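Chitin oligosaccharide binding protein NagB2 (Paenibacillus sp. FPU-7, PDB 7EHU) binds short chitin oligosaccharides such as di-N-acetylchitobiose and tri-N-acetylchitotriose, probably as the extracellular receptor that hands them to an ABC sugar transporter. Local coordinates at residues 113-118 and 137-142; 231-236 and 413-418; 398-403 and 419-424. All coordinates share one frame; numbering follows the deposited sequence.

Interaction 1 of 3, residues 113-118 and 137-142; sequences PLNDIL and GKIYGL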
ATOM      1  N   PRO A 113      17.572  13.495   8.419  1.00 10.65           N
ATOM      2  CA  PRO A 113      16.523  13.930   9.350  1.00  9.72           C
ATOM      3  C   PRO A 113      15.931  15.249   8.868  1.00  9.20           C
ATOM      4  O   PRO A 113      16.642  16.154   8.419  1.00 10.32           O
ATOM      5  CB  PRO A 113      17.260  14.065  10.690  1.00 12.12           C
ATOM      6  CG  PRO A 113      18.662  14.308  10.323  1.00 13.56           C
ATOM      7  CD  PRO A 113      18.914  13.601   9.009  1.00 11.96           C
ATOM      8  N   LEU A 114      14.606  15.354   8.964  1.00  9.42           N
ATOM      9  CA  LEU A 114      13.870  16.434   8.312  1.00  9.93           C
ATOM     10  C   LEU A 114      13.272  17.468   9.260  1.00 10.28           C
ATOM     11  O   LEU A 114      12.673  18.434   8.784  1.00 11.36           O
ATOM     12  CB  LEU A 114      12.745  15.854   7.452  1.00 10.12           C
ATOM     13  CG  LEU A 114      13.187  14.874   6.374  1.00  9.26           C
ATOM     14  CD1 LEU A 114      12.013  14.332   5.610  1.00 10.53           C
ATOM     15  CD2 LEU A 114      14.178  15.522   5.428  1.00 10.69           C
ATOM     16  N   ASN A 115      13.428  17.315  10.577  1.00 11.32           N
ATOM     17  CA  ASN A 115      12.705  18.186  11.509  1.00 11.78           C
ATOM     18  C   ASN A 115      13.002  19.667  11.249  1.00 12.06           C
ATOM     19  O   ASN A 115      12.088  20.501  11.186  1.00 12.82           O
ATOM     20  CB  ASN A 115      13.049  17.811  12.956  1.00 13.41           C
ATOM     21  CG  ASN A 115      12.711  16.359  13.299  1.00 15.03           C
ATOM     22  OD1 ASN A 115      13.132  15.433  12.619  1.00 14.52           O
ATOM     23  ND2 ASN A 115      11.992  16.164  14.385  1.00 16.76           N
ATOM     24  N   ASP A 116      14.285  20.029  11.130  1.00 12.13           N
ATOM     25  CA  ASP A 116      14.626  21.433  10.916  1.00 13.15           C
ATOM     26  C   ASP A 116      14.140  21.914   9.556  1.00 12.37           C
ATOM     27  O   ASP A 116      13.678  23.054   9.423  1.00 12.91           O
ATOM     28  CB  ASP A 116      16.137  21.631  11.052  1.00 16.50           C
ATOM     29  CG  ASP A 116      16.574  21.875  12.488  1.00 20.55           C
ATOM     30  OD1 ASP A 116      15.710  21.875  13.399  1.00 22.56           O
ATOM     31  OD2 ASP A 116      17.797  22.084  12.709  1.00 22.03           O
ATOM     32  N   ILE A 117      14.248  21.064   8.534  1.00 12.05           N
ATOM     33  CA  ILE A 117      13.741  21.438   7.223  1.00 11.88           C
ATOM     34  C   ILE A 117      12.249  21.710   7.286  1.00 11.97           C
ATOM     35  O   ILE A 117      11.753  22.678   6.695  1.00 12.43           O
ATOM     36  CB  ILE A 117      14.075  20.350   6.188  1.00 13.44           C
ATOM     37  CG1 ILE A 117      15.567  20.381   5.889  1.00 14.99           C
ATOM     38  CG2 ILE A 117      13.233  20.527   4.914  1.00 14.21           C
ATOM     39  CD1 ILE A 117      16.096  19.080   5.330  1.00 15.81           C
ATOM     40  N   LEU A 118      11.508  20.860   7.999  1.00 11.88           N
ATOM     41  CA  LEU A 118      10.072  21.078   8.083  1.00 12.28           C
ATOM     42  C   LEU A 118       9.746  22.395   8.773  1.00 12.71           C
ATOM     43  O   LEU A 118       8.826  23.113   8.352  1.00 13.32           O
ATOM     44  CB  LEU A 118       9.383  19.920   8.797  1.00 13.30           C
ATOM     45  CG  LEU A 118       9.418  18.579   8.059  1.00 14.76           C
ATOM     46  CD1 LEU A 118       8.675  17.542   8.873  1.00 17.08           C
ATOM     47  CD2 LEU A 118       8.840  18.652   6.657  1.00 16.39           C
ATOM     48  N   GLY A 137      12.083  10.326  17.522  1.00 18.13           N
ATOM     49  CA  GLY A 137      11.679  11.714  17.415  1.00 17.79           C
ATOM     50  C   GLY A 137      12.072  12.441  16.142  1.00 16.51           C
ATOM     51  O   GLY A 137      11.598  13.559  15.921  1.00 19.47           O
ATOM     52  N   LYS A 138      12.868  11.852  15.257  1.00 14.59           N
ATOM     53  CA  LYS A 138      13.382  12.624  14.122  1.00 13.11           C
ATOM     54  C   LYS A 138      12.593  12.005  12.947  1.00 12.13           C
ATOM     55  O   LYS A 138      12.283  10.789  12.928  1.00 11.94           O
ATOM     56  CB  LYS A 138      14.766  12.140  13.950  1.00 15.70           C
ATOM     57  CG  LYS A 138      15.704  12.484  15.196  1.00 21.69           C
ATOM     58  CD  LYS A 138      17.190  12.077  14.983  1.00 26.38           C
ATOM     59  CE  LYS A 138      16.495  10.608  15.198  1.00 29.29           C
ATOM     60  NZ  LYS A 138      17.010   9.275  15.129  1.00 28.14           N
ATOM     61  N   ILE A 139      12.254  12.848  11.995  1.00 10.89           N
ATOM     62  CA  ILE A 139      11.414  12.497  10.867  1.00 10.51           C
ATOM     63  C   ILE A 139      12.330  12.197   9.691  1.00  9.59           C
ATOM     64  O   ILE A 139      13.177  13.022   9.342  1.00 10.38           O
ATOM     65  CB  ILE A 139      10.459  13.662  10.561  1.00 11.03           C
ATOM     66  CG1 ILE A 139       9.488  13.895  11.735  1.00 13.03           C
ATOM     67  CG2 ILE A 139       9.699  13.410   9.275  1.00 11.03           C
ATOM     68  CD1 ILE A 139       9.008  15.323  11.871  1.00 15.11           C
ATOM     69  N   TYR A 140      12.135  11.043   9.055  1.00  8.93           N
ATOM     70  CA  TYR A 140      13.042  10.572   8.014  1.00  8.53           C
ATOM     71  C   TYR A 140      12.374  10.360   6.661  1.00  8.57           C
ATOM     72  O   TYR A 140      13.007   9.844   5.741  1.00  9.13           O
ATOM     73  CB  TYR A 140      13.725   9.286   8.472  1.00  9.75           C
ATOM     74  CG  TYR A 140      14.720   9.500   9.582  1.00 10.10           C
ATOM     75  CD1 TYR A 140      15.957  10.098   9.336  1.00  9.74           C
ATOM     76  CD2 TYR A 140      14.431   9.101  10.882  1.00 10.75           C
ATOM     77  CE1 TYR A 140      16.885  10.283  10.356  1.00 10.97           C
ATOM     78  CE2 TYR A 140      15.341   9.277  11.906  1.00 12.72           C
ATOM     79  CZ  TYR A 140      16.576   9.855  11.631  1.00 11.78           C
ATOM     80  OH  TYR A 140      17.460  10.027  12.671  1.00 14.26           O
ATOM     81  N   GLY A 141      11.132  10.774   6.501  1.00  8.77           N
ATOM     82  CA  GLY A 141      10.468  10.733   5.207  1.00  9.28           C
ATOM     83  C   GLY A 141       9.113  11.388   5.334  1.00  8.07           C
ATOM     84  O   GLY A 141       8.649  11.662   6.444  1.00  9.33           O
ATOM     85  N   LEU A 142       8.476  11.618   4.185  1.00  8.34           N
ATOM     86  CA  LEU A 142       7.236  12.388   4.140  1.00  8.41           C
ATOM     87  C   LEU A 142       6.225  11.635   3.287  1.00  8.53           C
ATOM     88  O   LEU A 142       6.445  11.459   2.079  1.00  8.67           O
ATOM     89  CB  LEU A 142       7.450  13.797   3.593  1.00  9.39           C
ATOM     90  CG  LEU A 142       8.427  14.620   4.421  1.00  9.98           C
ATOM     91  CD1 LEU A 142       8.757  15.922   3.716  1.00 11.27           C
ATOM     92  CD2 LEU A 142       7.924  14.921   5.831  1.00 11.42           C
TER

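Interaction 2 of 3, residues 231-236 and 413-418; sequences AVLDGF and TPEKLV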
ATOM      1  N   ALA A 231      -5.065 -18.268  16.317  1.00 17.74           N
ATOM      2  CA  ALA A 231      -5.904 -17.270  15.662  1.00 18.02           C
ATOM      3  C   ALA A 231      -5.238 -16.720  14.408  1.00 16.82           C
ATOM      4  O   ALA A 231      -5.939 -16.324  13.469  1.00 17.38           O
ATOM      5  CB  ALA A 231      -6.230 -16.127  16.626  1.00 19.00           C
ATOM      6  N   VAL A 232      -3.898 -16.679  14.366  1.00 15.69           N
ATOM      7  CA  VAL A 232      -3.210 -16.272  13.138  1.00 14.89           C
ATOM      8  C   VAL A 232      -3.350 -17.372  12.088  1.00 15.30           C
ATOM      9  O   VAL A 232      -3.693 -17.111  10.925  1.00 15.16           O
ATOM     10  CB  VAL A 232      -1.733 -15.933  13.418  1.00 15.53           C
ATOM     11  CG1 VAL A 232      -0.993 -15.628  12.108  1.00 15.19           C
ATOM     12  CG2 VAL A 232      -1.617 -14.753  14.381  1.00 16.46           C
ATOM     13  N   LEU A 233      -3.091 -18.623  12.493  1.00 15.84           N
ATOM     14  CA  LEU A 233      -3.277 -19.760  11.601  1.00 16.76           C
ATOM     15  C   LEU A 233      -4.683 -19.771  11.014  1.00 17.32           C
ATOM     16  O   LEU A 233      -4.861 -20.056   9.825  1.00 17.00           O
ATOM     17  CB  LEU A 233      -2.981 -21.062  12.356  1.00 17.17           C
ATOM     18  CG  LEU A 233      -3.353 -22.351  11.630  1.00 18.10           C
ATOM     19  CD1 LEU A 233      -2.561 -22.513  10.337  1.00 19.16           C
ATOM     20  CD2 LEU A 233      -3.154 -23.552  12.544  1.00 19.11           C
ATOM     21  N   ASP A 234      -5.691 -19.405  11.820  1.00 18.01           N
ATOM     22  CA  ASP A 234      -7.068 -19.375  11.335  1.00 18.30           C
ATOM     23  C   ASP A 234      -7.195 -18.475  10.104  1.00 16.72           C
ATOM     24  O   ASP A 234      -7.871 -18.832   9.134  1.00 17.01           O
ATOM     25  CB  ASP A 234      -8.001 -18.910  12.462  1.00 21.00           C
ATOM     26  CG  ASP A 234      -9.467 -18.875  12.047  1.00 24.97           C
ATOM     27  OD1 ASP A 234     -10.251 -18.147  12.676  1.00 26.77           O
ATOM     28  OD2 ASP A 234      -9.854 -19.633  11.140  1.00 28.23           O
ATOM     29  N   GLY A 235      -6.523 -17.320  10.113  1.00 16.26           N
ATOM     30  CA  GLY A 235      -6.572 -16.435   8.956  1.00 15.94           C
ATOM     31  C   GLY A 235      -6.029 -17.087   7.697  1.00 14.88           C
ATOM     32  O   GLY A 235      -6.584 -16.914   6.607  1.00 14.92           O
ATOM     33  N   PHE A 236      -4.938 -17.845   7.826  1.00 15.21           N
ATOM     34  CA  PHE A 236      -4.362 -18.513   6.666  1.00 15.17           C
ATOM     35  C   PHE A 236      -5.206 -19.691   6.235  1.00 15.54           C
ATOM     36  O   PHE A 236      -5.281 -19.982   5.038  1.00 15.92           O
ATOM     37  CB  PHE A 236      -2.920 -18.907   6.945  1.00 15.11           C
ATOM     38  CG  PHE A 236      -2.004 -17.730   6.990  1.00 13.97           C
ATOM     39  CD1 PHE A 236      -1.624 -17.085   5.825  1.00 13.75           C
ATOM     40  CD2 PHE A 236      -1.574 -17.215   8.194  1.00 14.60           C
ATOM     41  CE1 PHE A 236      -0.797 -15.966   5.863  1.00 14.47           C
ATOM     42  CE2 PHE A 236      -0.749 -16.104   8.226  1.00 14.68           C
ATOM     43  CZ  PHE A 236      -0.365 -15.478   7.058  1.00 14.93           C
ATOM     44  N   THR A 413       0.823 -26.171   3.353  1.00 24.09           N
ATOM     45  CA  THR A 413      -0.441 -26.096   4.062  1.00 23.43           C
ATOM     46  C   THR A 413      -0.418 -24.867   4.968  1.00 21.29           C
ATOM     47  O   THR A 413       0.650 -24.320   5.256  1.00 20.59           O
ATOM     48  CB  THR A 413      -0.602 -27.320   4.941  1.00 24.72           C
ATOM     49  OG1 THR A 413       0.467 -27.335   5.891  1.00 24.57           O
ATOM     50  CG2 THR A 413      -0.557 -28.621   4.119  1.00 26.38           C
ATOM     51  N   PRO A 414      -1.577 -24.407   5.441  1.00 20.33           N
ATOM     52  CA  PRO A 414      -1.556 -23.302   6.411  1.00 19.62           C
ATOM     53  C   PRO A 414      -0.654 -23.584   7.597  1.00 19.40           C
ATOM     54  O   PRO A 414       0.073 -22.694   8.065  1.00 18.73           O
ATOM     55  CB  PRO A 414      -3.023 -23.191   6.839  1.00 19.72           C
ATOM     56  CG  PRO A 414      -3.793 -23.662   5.654  1.00 20.49           C
ATOM     57  CD  PRO A 414      -2.956 -24.793   5.090  1.00 20.42           C
ATOM     58  N   GLU A 415      -0.689 -24.819   8.093  1.00 20.81           N
ATOM     59  CA  GLU A 415       0.102 -25.178   9.260  1.00 22.14           C
ATOM     60  C   GLU A 415       1.600 -25.077   8.970  1.00 21.21           C
ATOM     61  O   GLU A 415       2.373 -24.563   9.792  1.00 21.47           O
ATOM     62  CB  GLU A 415      -0.276 -26.599   9.684  1.00 24.18           C
ATOM     63  CG  GLU A 415      -1.700 -26.765  10.235  1.00 27.30           C
ATOM     64  CD  GLU A 415      -2.806 -26.698   9.178  1.00 29.37           C
ATOM     65  OE1 GLU A 415      -2.544 -26.941   7.980  1.00 29.17           O
ATOM     66  OE2 GLU A 415      -3.967 -26.462   9.570  1.00 31.52           O
ATOM     67  N   LYS A 416       2.035 -25.575   7.814  1.00 20.68           N
ATOM     68  CA  LYS A 416       3.448 -25.488   7.469  1.00 20.80           C
ATOM     69  C   LYS A 416       3.839 -24.047   7.162  1.00 19.12           C
ATOM     70  O   LYS A 416       4.978 -23.640   7.439  1.00 19.48           O
ATOM     71  CB  LYS A 416       3.744 -26.424   6.291  1.00 23.73           C
ATOM     72  CG  LYS A 416       3.548 -27.913   6.585  1.00 27.34           C
ATOM     73  CD  LYS A 416       4.524 -28.442   7.603  1.00 31.30           C
ATOM     74  CE  LYS A 416       4.948 -29.862   7.245  1.00 34.31           C
ATOM     75  NZ  LYS A 416       5.209 -30.666   8.464  1.00 36.09           N
ATOM     76  N   LEU A 417       2.912 -23.254   6.619  1.00 17.65           N
ATOM     77  CA  LEU A 417       3.204 -21.843   6.394  1.00 16.45           C
ATOM     78  C   LEU A 417       3.542 -21.138   7.706  1.00 15.74           C
ATOM     79  O   LEU A 417       4.555 -20.437   7.798  1.00 15.90           O
ATOM     80  CB  LEU A 417       2.023 -21.159   5.701  1.00 16.60           C
ATOM     81  CG  LEU A 417       2.212 -19.658   5.415  1.00 16.60           C
ATOM     82  CD1 LEU A 417       1.533 -19.261   4.110  1.00 16.47           C
ATOM     83  CD2 LEU A 417       1.727 -18.800   6.555  1.00 15.89           C
ATOM     84  N   VAL A 418       2.699 -21.296   8.731  1.00 16.27           N
ATOM     85  CA  VAL A 418       2.958 -20.537   9.951  1.00 16.36           C
ATOM     86  C   VAL A 418       4.229 -21.045  10.633  1.00 16.70           C
ATOM     87  O   VAL A 418       4.945 -20.267  11.272  1.00 16.29           O
ATOM     88  CB  VAL A 418       1.743 -20.486  10.902  1.00 17.02           C
ATOM     89  CG1 VAL A 418       0.565 -19.698  10.270  1.00 16.66           C
ATOM     90  CG2 VAL A 418       1.291 -21.891  11.333  1.00 18.62           C
TER

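Interaction 3 of 3, residues 398-403 and 419-424; sequences VTLEQS and EKMQKV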
ATOM      1  N   VAL A 398       9.274 -10.829   2.721  1.00 12.06           N
ATOM      2  CA  VAL A 398       9.527 -11.557   1.478  0.58 12.92           C
ATOM      3  C   VAL A 398       9.242 -13.046   1.663  1.00 12.58           C
ATOM      4  O   VAL A 398       8.721 -13.722   0.766  1.00 13.17           O
ATOM      5  CB  VAL A 398      10.963 -11.251   0.998  0.58 15.36           C
ATOM      6  CG1 VAL A 398      11.365 -12.088  -0.206  0.58 15.68           C
ATOM      7  CG2 VAL A 398      11.100  -9.761   0.657  0.58 16.22           C
ATOM      8  N   THR A 399       9.554 -13.584   2.842  1.00 12.21           N
ATOM      9  CA  THR A 399       9.229 -14.980   3.105  1.00 13.18           C
ATOM     10  C   THR A 399       7.721 -15.202   3.096  1.00 12.60           C
ATOM     11  O   THR A 399       7.243 -16.227   2.590  1.00 13.78           O
ATOM     12  CB  THR A 399       9.845 -15.403   4.436  1.00 15.19           C
ATOM     13  OG1 THR A 399      11.267 -15.236   4.387  1.00 15.91           O
ATOM     14  CG2 THR A 399       9.556 -16.862   4.740  1.00 16.25           C
ATOM     15  N   LEU A 400       6.941 -14.268   3.654  1.00 11.59           N
ATOM     16  CA  LEU A 400       5.489 -14.436   3.605  1.00 11.60           C
ATOM     17  C   LEU A 400       4.983 -14.401   2.170  1.00 11.05           C
ATOM     18  O   LEU A 400       4.098 -15.178   1.800  1.00 11.67           O
ATOM     19  CB  LEU A 400       4.776 -13.385   4.447  1.00 11.88           C
ATOM     20  CG  LEU A 400       3.271 -13.605   4.589  1.00 12.52           C
ATOM     21  CD1 LEU A 400       2.947 -14.907   5.327  1.00 12.88           C
ATOM     22  CD2 LEU A 400       2.617 -12.428   5.283  1.00 13.62           C
ATOM     23  N   GLU A 401       5.520 -13.496   1.343  1.00 11.21           N
ATOM     24  CA  GLU A 401       5.138 -13.433  -0.069  1.00 11.40           C
ATOM     25  C   GLU A 401       5.328 -14.779  -0.755  1.00 11.94           C
ATOM     26  O   GLU A 401       4.422 -15.283  -1.434  1.00 13.07           O
ATOM     27  CB  GLU A 401       5.962 -12.359  -0.787  1.00 11.31           C
ATOM     28  CG  GLU A 401       5.632 -10.974  -0.338  1.00 10.71           C
ATOM     29  CD  GLU A 401       6.594  -9.910  -0.831  1.00 12.12           C
ATOM     30  OE1 GLU A 401       7.520 -10.225  -1.626  1.00 14.34           O
ATOM     31  OE2 GLU A 401       6.431  -8.745  -0.426  1.00 11.57           O
ATOM     32  N   GLN A 402       6.517 -15.363  -0.611  1.00 12.62           N
ATOM     33  CA  GLN A 402       6.761 -16.684  -1.188  1.00 14.29           C
ATOM     34  C   GLN A 402       5.809 -17.715  -0.614  1.00 13.74           C
ATOM     35  O   GLN A 402       5.313 -18.593  -1.340  1.00 14.77           O
ATOM     36  CB  GLN A 402       8.189 -17.135  -0.855  1.00 18.09           C
ATOM     37  CG  GLN A 402       9.317 -16.385  -1.527  1.00 24.48           C
ATOM     38  CD  GLN A 402       9.137 -16.219  -3.020  1.00 29.90           C
ATOM     39  OE1 GLN A 402       8.967 -15.106  -3.511  1.00 32.73           O
ATOM     40  NE2 GLN A 402       9.197 -17.328  -3.756  1.00 31.43           N
ATOM     41  N   SER A 403       5.612 -17.675   0.707  1.00 13.82           N
ATOM     42  CA  SER A 403       4.807 -18.689   1.380  1.00 14.79           C
ATOM     43  C   SER A 403       3.350 -18.644   0.951  1.00 14.48           C
ATOM     44  O   SER A 403       2.730 -19.699   0.770  1.00 15.77           O
ATOM     45  CB  SER A 403       4.936 -18.580   2.904  1.00 16.96           C
ATOM     46  OG  SER A 403       6.292 -18.678   3.322  1.00 17.57           O
ATOM     47  N   GLU A 419       4.536 -22.344  10.506  1.00 18.23           N
ATOM     48  CA  GLU A 419       5.783 -22.881  11.051  1.00 19.85           C
ATOM     49  C   GLU A 419       6.991 -22.239  10.371  1.00 18.24           C
ATOM     50  O   GLU A 419       7.949 -21.810  11.035  1.00 19.06           O
ATOM     51  CB  GLU A 419       5.798 -24.414  10.890  1.00 22.80           C
ATOM     52  CG  GLU A 419       7.087 -25.115  11.313  1.00 27.14           C
ATOM     53  CD  GLU A 419       7.156 -26.597  10.905  1.00 31.51           C
ATOM     54  OE1 GLU A 419       7.018 -26.929   9.706  1.00 32.43           O
ATOM     55  OE2 GLU A 419       7.363 -27.437  11.798  1.00 34.55           O
ATOM     56  N   LYS A 420       6.958 -22.167   9.037  1.00 18.22           N
ATOM     57  CA  LYS A 420       8.034 -21.535   8.279  1.00 18.68           C
ATOM     58  C   LYS A 420       8.162 -20.061   8.643  1.00 17.55           C
ATOM     59  O   LYS A 420       9.273 -19.544   8.816  1.00 18.42           O
ATOM     60  CB  LYS A 420       7.743 -21.724   6.786  1.00 20.62           C
ATOM     61  CG  LYS A 420       8.738 -21.140   5.789  1.00 23.99           C
ATOM     62  CD  LYS A 420       8.231 -21.381   4.356  1.00 26.19           C
ATOM     63  CE  LYS A 420       9.014 -20.609   3.298  1.00 27.86           C
ATOM     64  NZ  LYS A 420       8.256 -20.452   1.993  1.00 29.15           N
ATOM     65  N   MET A 421       7.034 -19.378   8.806  1.00 16.21           N
ATOM     66  CA  MET A 421       7.059 -17.959   9.150  1.00 14.62           C
ATOM     67  C   MET A 421       7.642 -17.731  10.526  1.00 14.61           C
ATOM     68  O   MET A 421       8.428 -16.803  10.723  1.00 14.67           O
ATOM     69  CB  MET A 421       5.655 -17.385   9.058  1.00 14.24           C
ATOM     70  CG  MET A 421       5.125 -17.161   7.669  1.00 14.00           C
ATOM     71  SD  MET A 421       6.270 -16.247   6.573  1.00 14.14           S
ATOM     72  CE  MET A 421       6.573 -14.807   7.446  1.00 15.21           C
ATOM     73  N   GLN A 422       7.289 -18.567  11.497  1.00 15.63           N
ATOM     74  CA  GLN A 422       7.849 -18.343  12.827  1.00 16.21           C
ATOM     75  C   GLN A 422       9.340 -18.666  12.863  1.00 16.61           C
ATOM     76  O   GLN A 422      10.094 -18.018  13.598  1.00 16.53           O
ATOM     77  CB  GLN A 422       7.096 -19.140  13.892  1.00 17.39           C
ATOM     78  CG  GLN A 422       7.423 -18.707  15.325  1.00 17.76           C
ATOM     79  CD  GLN A 422       7.201 -17.214  15.542  1.00 17.84           C
ATOM     80  OE1 GLN A 422       6.244 -16.646  15.029  1.00 18.43           O
ATOM     81  NE2 GLN A 422       8.087 -16.574  16.293  1.00 18.20           N
ATOM     82  N   LYS A 423       9.795 -19.625  12.050  1.00 17.31           N
ATOM     83  CA  LYS A 423      11.224 -19.904  11.969  1.00 19.08           C
ATOM     84  C   LYS A 423      11.978 -18.674  11.479  1.00 17.50           C
ATOM     85  O   LYS A 423      12.982 -18.269  12.079  1.00 17.98           O
ATOM     86  CB  LYS A 423      11.463 -21.110  11.056  1.00 21.89           C
ATOM     87  CG  LYS A 423      12.912 -21.574  10.984  1.00 25.50           C
ATOM     88  CD  LYS A 423      13.061 -22.803  10.075  1.00 28.88           C
ATOM     89  CE  LYS A 423      14.461 -22.900   9.448  1.00 32.24           C
ATOM     90  NZ  LYS A 423      15.481 -22.074  10.166  1.00 33.97           N
ATOM     91  N   VAL A 424      11.502 -18.051  10.394  1.00 16.57           N
ATOM     92  CA  VAL A 424      12.178 -16.855   9.890  0.54 16.67           C
ATOM     93  C   VAL A 424      12.030 -15.691  10.866  1.00 15.12           C
ATOM     94  O   VAL A 424      12.966 -14.893  11.036  1.00 15.51           O
ATOM     95  CB  VAL A 424      11.783 -16.473   8.443  0.54 17.81           C
ATOM     96  CG1 VAL A 424      12.092 -17.626   7.479  0.54 17.65           C
ATOM     97  CG2 VAL A 424      10.320 -16.034   8.334  0.54 19.23           C
TER

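Interaction 1 of 3, residues 113-118 and 137-142
The carboxamide of Asn115 lies alongside the backbone of Gly137, Lys138 and Ile139 and pairs with it at both ends. Its OD1 accepts from Ile139 N at 2.8 Å, with the donor tilted 20° from the plane of the carboxamide carbonyl, and its ND2 donates to Gly137 O at 3.0 Å. The second bond runs in the carbonyl plane onto a lone pair of Gly137 O and stays close to the amide plane of Asn115, so the two bonds together fix the flip of the group. An alanine here would probably leave Ile139 N and Gly137 O without these side-chain mates and free the turn at Gly137 to shift. A third bond, Leu114 N to Ile139 O (2.8 Å), ties the two backbones directly.

The buried part of the contact is rich in leucine. There Leu114 and Leu142 meet tip to tip, CD1 of Leu114 lying 3.8 Å from CG of Leu142, while Leu118 and Leu142 lie alongside each other, pointing opposite ways. Where this cluster approaches the partly exposed Ile139, CD1 of Leu118 touches Ile139 CD1 at 3.7 Å, the two side chains crossing at about a right angle. Ile336 of helix 326-339 adds to the apolar surroundings of Leu142. On the solvent side the exposed residues make few contacts: Pro113 lays CB 3.8 Å from CE1 of Tyr140, whose buried ring also packs on helix 100-107, and Gly137 contributes its carbonyl.

The polar grip thus secures the start of helix 115-121 to the hairpin formed by strands 134-135 and 138-154, a loop and helix start joined to a beta hairpin within the alpha/beta fold of a periplasmic-type solute-binding protein.

Interaction 2 of 3, residues 231-236 and 413-418
Phe236 and Leu417 meet at about a right angle, the leucine methyl CD2 standing over the middle of the phenyl ring. CD2 is 3.7 Å from the ring centroid and only 5° off the ring normal, a well-centred CH-pi contact that brings this one methyl near all six ring carbons. Val418 approaches the same ring obliquely, its CG1 3.9 Å from Phe236 CD2.

Leu233, about one turn earlier in its helix, works differently. Its CG is anti to the backbone N (chi1 170°), and CD1 comes down on the first turn of the other helix, 3.6 Å from Pro414 CB and 3.5 Å from Pro414 O. The same methyl reaches Val418 CG2 at 4.0 Å, so it lies against both Pro414 and Val418. CG of Pro414 lies near Phe236 O, at the end of the opposing segment. No hydrogen bond joins the two segments; a capping bond lies within the second of them, where Thr413 OG1 accepts from Lys416 N at 3.0 Å at the start of the helix.

The short helical segments cross at 126° with their axes 9.2 Å apart. Helix 394-408 supplies Leu400 and Val404 against Phe236 and Leu407 against Pro414, Trp227 touches Phe236 from a loop, and Ala231 and Val232 pack on helix 197-212, so the contact sits within a cluster of four helices.

Interaction 3 of 3, residues 398-403 and 419-424
The two helical segments run nearly antiparallel, 166° between their directions with axes 10.1 Å apart, and Leu400 and Met421 have the nearest CA atoms. They belong to helices 394-408 and 414-430, consecutive in the chain, which form an antiparallel helical hairpin.

Met421 fills the middle. Its chain is bent at chi2 (-50°) and chi3, and it crosses Leu400 at about a right angle: SD lies 3.6 Å from Leu400 CA, and the methyl CE is 3.8 Å from Leu400 CB. Trp227, from a loop, packs on the same methionine. Beside it the methyl CG2 of Thr399 faces Val424 tip to tip in one of the two conformers of the valine; the threonine hydroxyl OG1 is bound to Lys395 O of its own helix.

A polar pair lies beside the apolar contacts. Lys420, extended beyond CG, brings NZ to Ser403 OG at 3.0 Å and has a second partner in the salt bridge to Glu406. Ser403 OG in turn donates to Thr399 O at 2.7 Å from above the carbonyl plane, while Ser403 N reaches the same oxygen from the opposite face.

Interactions 2 and 3 share helix 414-430 and touch each other: Phe236 CZ packs on Leu400 CD1 at 3.8 Å, and Leu417 also touches Ser403 and Leu400. Interaction 1 is far from both, about 28 and 20 Å away between nearest atoms. All three are partly buried, with leucines, Phe236 and Met421 inside and Pro113, Gly137, Glu415 and Gln402 exposed, but their chemistry differs. Where a loop and helix start meet the start of strand 138-154, in interaction 1, backbone and amide hydrogen bonds supplement leucine packing. The crossing helices of interaction 2 rely on apolar side chains and an aromatic face, whereas the antiparallel pair of interaction 3 adds a lysine-serine bond.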